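Long-range contacts in probable fatty acyl-CoA transferase Rv3272 (Mycobacterium tuberculosis, PDB 5YX6), which binds fatty acyl-CoAs of varying chain length, palmitoyl-CoA most tightly, and probably acts as a family III CoA transferase in fatty acid metabolism: residues R50-V55 with A63-P68; N69-K74 with A374-P379. One frame throughout, in Å; residues are numbered along the deposited sequence.

Both contacts belong to the family III CoA-transferase region, and their centres lie about 15 Å apart. They come in series along the chain. Contact 1 closes a hairpin: residues 50-55 meet residues 63-68 around strands 54-56 and 59-62. Contact 2 begins at the next residue. Its first segment, 69-74, runs into strand 74-77, an outermost strand of the six-stranded parallel sheet in this chain. Its second segment, 374-379, comes from some 300 residues later, shortly before helix 387-390. One continuous stretch, 63-74, thus links the hairpin beside the second subunit to the sheet edge and to the C-terminal part of the chain.

Contact 1 (R50-V55 with A63-P68); sequences RQITSV and ATYFLP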
# COMPACT_ATOMS: atom_id res chain seq x y z
N ARG A 50 9.56 21.55 3.29
CA ARG A 50 8.74 22.77 3.31
C ARG A 50 9.06 23.66 2.12
O ARG A 50 8.20 24.41 1.65
CB ARG A 50 8.97 23.55 4.61
CG ARG A 50 8.30 22.99 5.86
CD ARG A 50 8.68 23.84 7.08
NE ARG A 50 8.17 23.30 8.34
CZ ARG A 50 7.00 23.62 8.88
NH1 ARG A 50 6.21 24.49 8.27
NH2 ARG A 50 6.63 23.07 10.03
N GLN A 51 10.29 23.58 1.63
CA GLN A 51 10.76 24.50 0.60
C GLN A 51 10.51 23.97 -0.81
O GLN A 51 10.41 24.76 -1.75
CB GLN A 51 12.25 24.79 0.79
CG GLN A 51 12.64 25.45 2.12
CD GLN A 51 11.85 26.72 2.42
OE1 GLN A 51 10.74 26.67 2.96
NE2 GLN A 51 12.42 27.87 2.08
N ILE A 52 10.41 22.65 -0.95
CA ILE A 52 10.13 22.04 -2.25
C ILE A 52 8.71 22.36 -2.71
O ILE A 52 7.74 21.72 -2.29
CB ILE A 52 10.30 20.51 -2.19
CG1 ILE A 52 11.68 20.15 -1.64
CG2 ILE A 52 10.12 19.90 -3.57
CD1 ILE A 52 12.81 20.86 -2.35
N THR A 53 8.58 23.38 -3.55
CA THR A 53 7.26 23.87 -3.93
C THR A 53 6.89 23.60 -5.40
O THR A 53 7.76 23.34 -6.24
CB THR A 53 7.16 25.38 -3.65
OG1 THR A 53 8.29 26.05 -4.22
CG2 THR A 53 7.15 25.63 -2.14
N SER A 54 5.59 23.67 -5.71
CA SER A 54 5.10 23.63 -7.08
C SER A 54 4.33 24.91 -7.42
O SER A 54 3.61 25.46 -6.58
CB SER A 54 4.21 22.40 -7.32
OG SER A 54 4.95 21.29 -7.79
N VAL A 55 4.48 25.38 -8.66
CA VAL A 55 3.90 26.66 -9.09
C VAL A 55 2.37 26.65 -9.24
O VAL A 55 1.80 25.81 -9.93
CB VAL A 55 4.50 27.11 -10.44
CG1 VAL A 55 3.68 28.24 -11.04
CG2 VAL A 55 5.95 27.54 -10.26
N ALA A 63 3.68 23.75 -1.32
CA ALA A 63 4.58 22.75 -0.76
C ALA A 63 3.94 21.38 -0.89
O ALA A 63 3.42 20.82 0.07
CB ALA A 63 4.91 23.07 0.70
N THR A 64 3.96 20.85 -2.11
CA THR A 64 3.20 19.66 -2.46
C THR A 64 3.58 18.41 -1.67
O THR A 64 2.76 17.50 -1.52
CB THR A 64 3.36 19.38 -3.97
OG1 THR A 64 2.91 18.06 -4.27
CG2 THR A 64 4.82 19.50 -4.37
N TYR A 65 4.79 18.34 -1.14
CA TYR A 65 5.16 17.17 -0.35
C TYR A 65 4.90 17.39 1.14
O TYR A 65 4.47 16.47 1.84
CB TYR A 65 6.63 16.81 -0.60
CG TYR A 65 6.88 16.43 -2.05
CD1 TYR A 65 6.51 15.19 -2.55
CD2 TYR A 65 7.48 17.34 -2.93
CE1 TYR A 65 6.73 14.85 -3.88
CE2 TYR A 65 7.70 17.02 -4.26
CZ TYR A 65 7.33 15.77 -4.73
OH TYR A 65 7.55 15.46 -6.06
N PHE A 66 5.15 18.60 1.64
CA PHE A 66 5.01 18.86 3.06
C PHE A 66 3.55 19.01 3.53
O PHE A 66 3.13 18.37 4.50
CB PHE A 66 5.78 20.11 3.46
CG PHE A 66 5.70 20.42 4.93
CD1 PHE A 66 6.51 19.75 5.83
CD2 PHE A 66 4.79 21.35 5.41
CE1 PHE A 66 6.43 20.01 7.19
CE2 PHE A 66 4.70 21.62 6.76
CZ PHE A 66 5.52 20.94 7.66
N LEU A 67 2.79 19.85 2.85
CA LEU A 67 1.47 20.23 3.34
C LEU A 67 0.45 19.09 3.56
O LEU A 67 -0.24 19.07 4.59
CB LEU A 67 0.85 21.27 2.40
CG LEU A 67 -0.50 21.82 2.86
CD1 LEU A 67 -0.36 23.31 3.18
CD2 LEU A 67 -1.58 21.59 1.84
N PRO A 68 0.33 18.15 2.61
CA PRO A 68 -0.75 17.16 2.80
C PRO A 68 -0.56 16.21 3.99
O PRO A 68 -1.56 15.70 4.49
CB PRO A 68 -0.73 16.36 1.49
CG PRO A 68 -0.00 17.20 0.52
CD PRO A 68 1.01 17.96 1.31
O HOH W 1 6.79 20.32 -0.45
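Arg-50 and Phe-66 form the tight part of this contact. Their side chains run side by side and point the same way. Phe-66 has CG anti to its backbone N (chi1 -179°), and the Arg-50 chain is extended from CG to NE. Arg-50 CG sits over the centre of the Phe-66 ring, 3.6 Å from the centroid, in a CH-pi contact only 6° off the ring normal. Further out, the guanidinium passes over the ring tip. Phe-66 CZ lies against one guanidinium face, 3.3 Å from Arg-50 CZ, with the two planes inclined by 38°. The charge itself is held from outside the segments: NH2 makes a salt bridge to Glu-42 and a hydrogen bond to the carbonyl of Pro-381.

The other end is looser and wetter. Ile-52 CG2 touches the Tyr-65 ring at its edge, 3.7 Å from CD2. Ser-54 OG only brushes Thr-64 CG2, at 3.9 Å. A water bridges the backbones here: it donates to Ile-52 O at 2.5 Å and accepts from Tyr-65 N at 2.9 Å. Ile-52 and Thr-53 are exposed, whereas Phe-66 and Thr-64 are buried.

The contact closes the base of the antiparallel hairpin of strands 54-56 and 59-62, where Ser-54 pairs with Leu-62 through the backbone. Tyr-65 lies about 7 Å, side chain to side chain, from Asp-175, the probable nucleophile on helix 173-196. Met-219 and Met-220 of the second subunit, on its helix 215-222, pack against Thr-64 and Ser-54.

Contact 2 (N69-K74 with A374-P379); sequences NNRGKK and AVVTDP
Arg-71 leaves the backbone with CG anti to its carbonyl carbon (chi1 -62°), and the chain then bends at chi3 (-63°). This turns the guanidinium edge toward Val-376, and the two side chains slide past each other in opposite directions. Val-376 O lies in the guanidinium plane, 3.2 Å from Arg-71 NH2, but the angle is too poor for a hydrogen bond. A water in the same plane does the joining. It accepts from Arg-71 NH2 at 2.6 Å and from Val-376 N at 3.1 Å. Arg-71 NE bonds to the carbonyl of Pro-68, which helps fix the group.

Gly-72 provides the direct bond. It has positive phi in a type II turn from Asn-70 to Lys-73. Its N donates to Pro-379 O at 3.2 Å and nearly straight, at 175°, although the N lies above the carbonyl plane. Val-376 CG1 reaches the Arg-71 carbonyl O at 3.7 Å, and Arg-71 CB rests on Asp-378 O at 3.3 Å. Lys-73 points away; its NZ bonds to Asn-69 O and Asn-70 OD1 and salt-bridges Asp-17.

The loop entering edge strand 74-77 thus meets the loop between strand 368-369 and helix 387-390, away from the annotated sites. Val-376 also packs on helix 23-33. The Arg-71 charge meets neutral acceptors, so backbone groups and solvent, not a salt bridge, make the join.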
# COMPACT_ATOMS: atom_id res chain seq x y z
N ASN A 69 0.66 15.97 4.44
CA ASN A 69 0.88 14.97 5.48
C ASN A 69 1.30 15.53 6.85
O ASN A 69 1.79 14.77 7.70
CB ASN A 69 1.92 13.95 5.02
CG ASN A 69 1.46 13.12 3.83
OD1 ASN A 69 0.28 12.81 3.69
ND2 ASN A 69 2.40 12.73 2.99
N ASN A 70 1.12 16.83 7.08
CA ASN A 70 1.50 17.42 8.36
C ASN A 70 0.45 18.36 8.92
O ASN A 70 0.75 19.22 9.74
CB ASN A 70 2.84 18.14 8.23
CG ASN A 70 3.95 17.21 7.84
OD1 ASN A 70 4.47 16.48 8.67
ND2 ASN A 70 4.26 17.18 6.57
N ARG A 71 -0.79 18.20 8.48
CA ARG A 71 -1.88 19.01 8.98
C ARG A 71 -2.23 18.60 10.41
O ARG A 71 -2.27 17.42 10.73
CB ARG A 71 -3.08 18.89 8.05
CG ARG A 71 -2.80 19.41 6.64
CD ARG A 71 -3.83 18.98 5.63
NE ARG A 71 -3.85 17.53 5.47
CZ ARG A 71 -4.81 16.73 5.95
NH1 ARG A 71 -4.74 15.42 5.76
NH2 ARG A 71 -5.82 17.25 6.62
N GLY A 72 -2.43 19.59 11.28
CA GLY A 72 -2.87 19.32 12.63
C GLY A 72 -1.73 18.84 13.51
O GLY A 72 -1.94 18.45 14.66
N LYS A 73 -0.53 18.83 12.96
CA LYS A 73 0.63 18.48 13.77
C LYS A 73 1.16 19.70 14.50
O LYS A 73 0.81 20.84 14.18
CB LYS A 73 1.72 17.85 12.91
CG LYS A 73 1.36 16.47 12.41
CD LYS A 73 2.51 15.85 11.63
CE LYS A 73 2.10 14.55 10.95
NZ LYS A 73 3.28 13.97 10.23
N LYS A 74 1.98 19.46 15.52
CA LYS A 74 2.73 20.51 16.17
C LYS A 74 4.20 20.42 15.80
O LYS A 74 4.64 19.40 15.28
CB LYS A 74 2.51 20.45 17.68
CG LYS A 74 1.03 20.49 17.98
CD LYS A 74 0.69 20.69 19.43
CE LYS A 74 -0.82 20.82 19.57
NZ LYS A 74 -1.26 20.93 20.99
N ALA A 374 -12.40 10.75 10.48
CA ALA A 374 -10.94 10.60 10.48
C ALA A 374 -10.27 11.66 9.63
O ALA A 374 -9.48 11.34 8.74
CB ALA A 374 -10.55 9.21 10.00
N VAL A 375 -10.57 12.92 9.91
CA VAL A 375 -9.95 14.05 9.22
C VAL A 375 -9.65 15.15 10.22
O VAL A 375 -10.22 15.19 11.31
CB VAL A 375 -10.85 14.63 8.11
CG1 VAL A 375 -11.31 13.53 7.16
CG2 VAL A 375 -12.03 15.35 8.73
N VAL A 376 -8.75 16.05 9.83
CA VAL A 376 -8.50 17.25 10.61
C VAL A 376 -8.53 18.45 9.66
O VAL A 376 -8.14 18.33 8.50
CB VAL A 376 -7.15 17.18 11.40
CG1 VAL A 376 -5.95 17.39 10.49
CG2 VAL A 376 -7.15 18.18 12.54
N THR A 377 -9.05 19.57 10.14
CA THR A 377 -9.16 20.77 9.30
C THR A 377 -7.97 21.71 9.47
O THR A 377 -7.67 22.49 8.56
CB THR A 377 -10.45 21.57 9.62
OG1 THR A 377 -10.61 21.69 11.04
CG2 THR A 377 -11.67 20.86 9.04
N ASP A 378 -7.29 21.63 10.62
CA ASP A 378 -6.13 22.46 10.92
C ASP A 378 -5.07 22.43 9.83
O ASP A 378 -4.85 21.40 9.20
CB ASP A 378 -5.47 22.05 12.25
CG ASP A 378 -6.44 21.99 13.41
OD1 ASP A 378 -7.55 22.57 13.31
OD2 ASP A 378 -6.10 21.36 14.43
N PRO A 379 -4.40 23.57 9.62
CA PRO A 379 -3.26 23.66 8.71
C PRO A 379 -2.03 23.03 9.33
O PRO A 379 -2.02 22.72 10.53
CB PRO A 379 -3.08 25.17 8.55
CG PRO A 379 -3.50 25.71 9.87
CD PRO A 379 -4.66 24.85 10.30
O HOH W 2 -6.85 15.04 7.65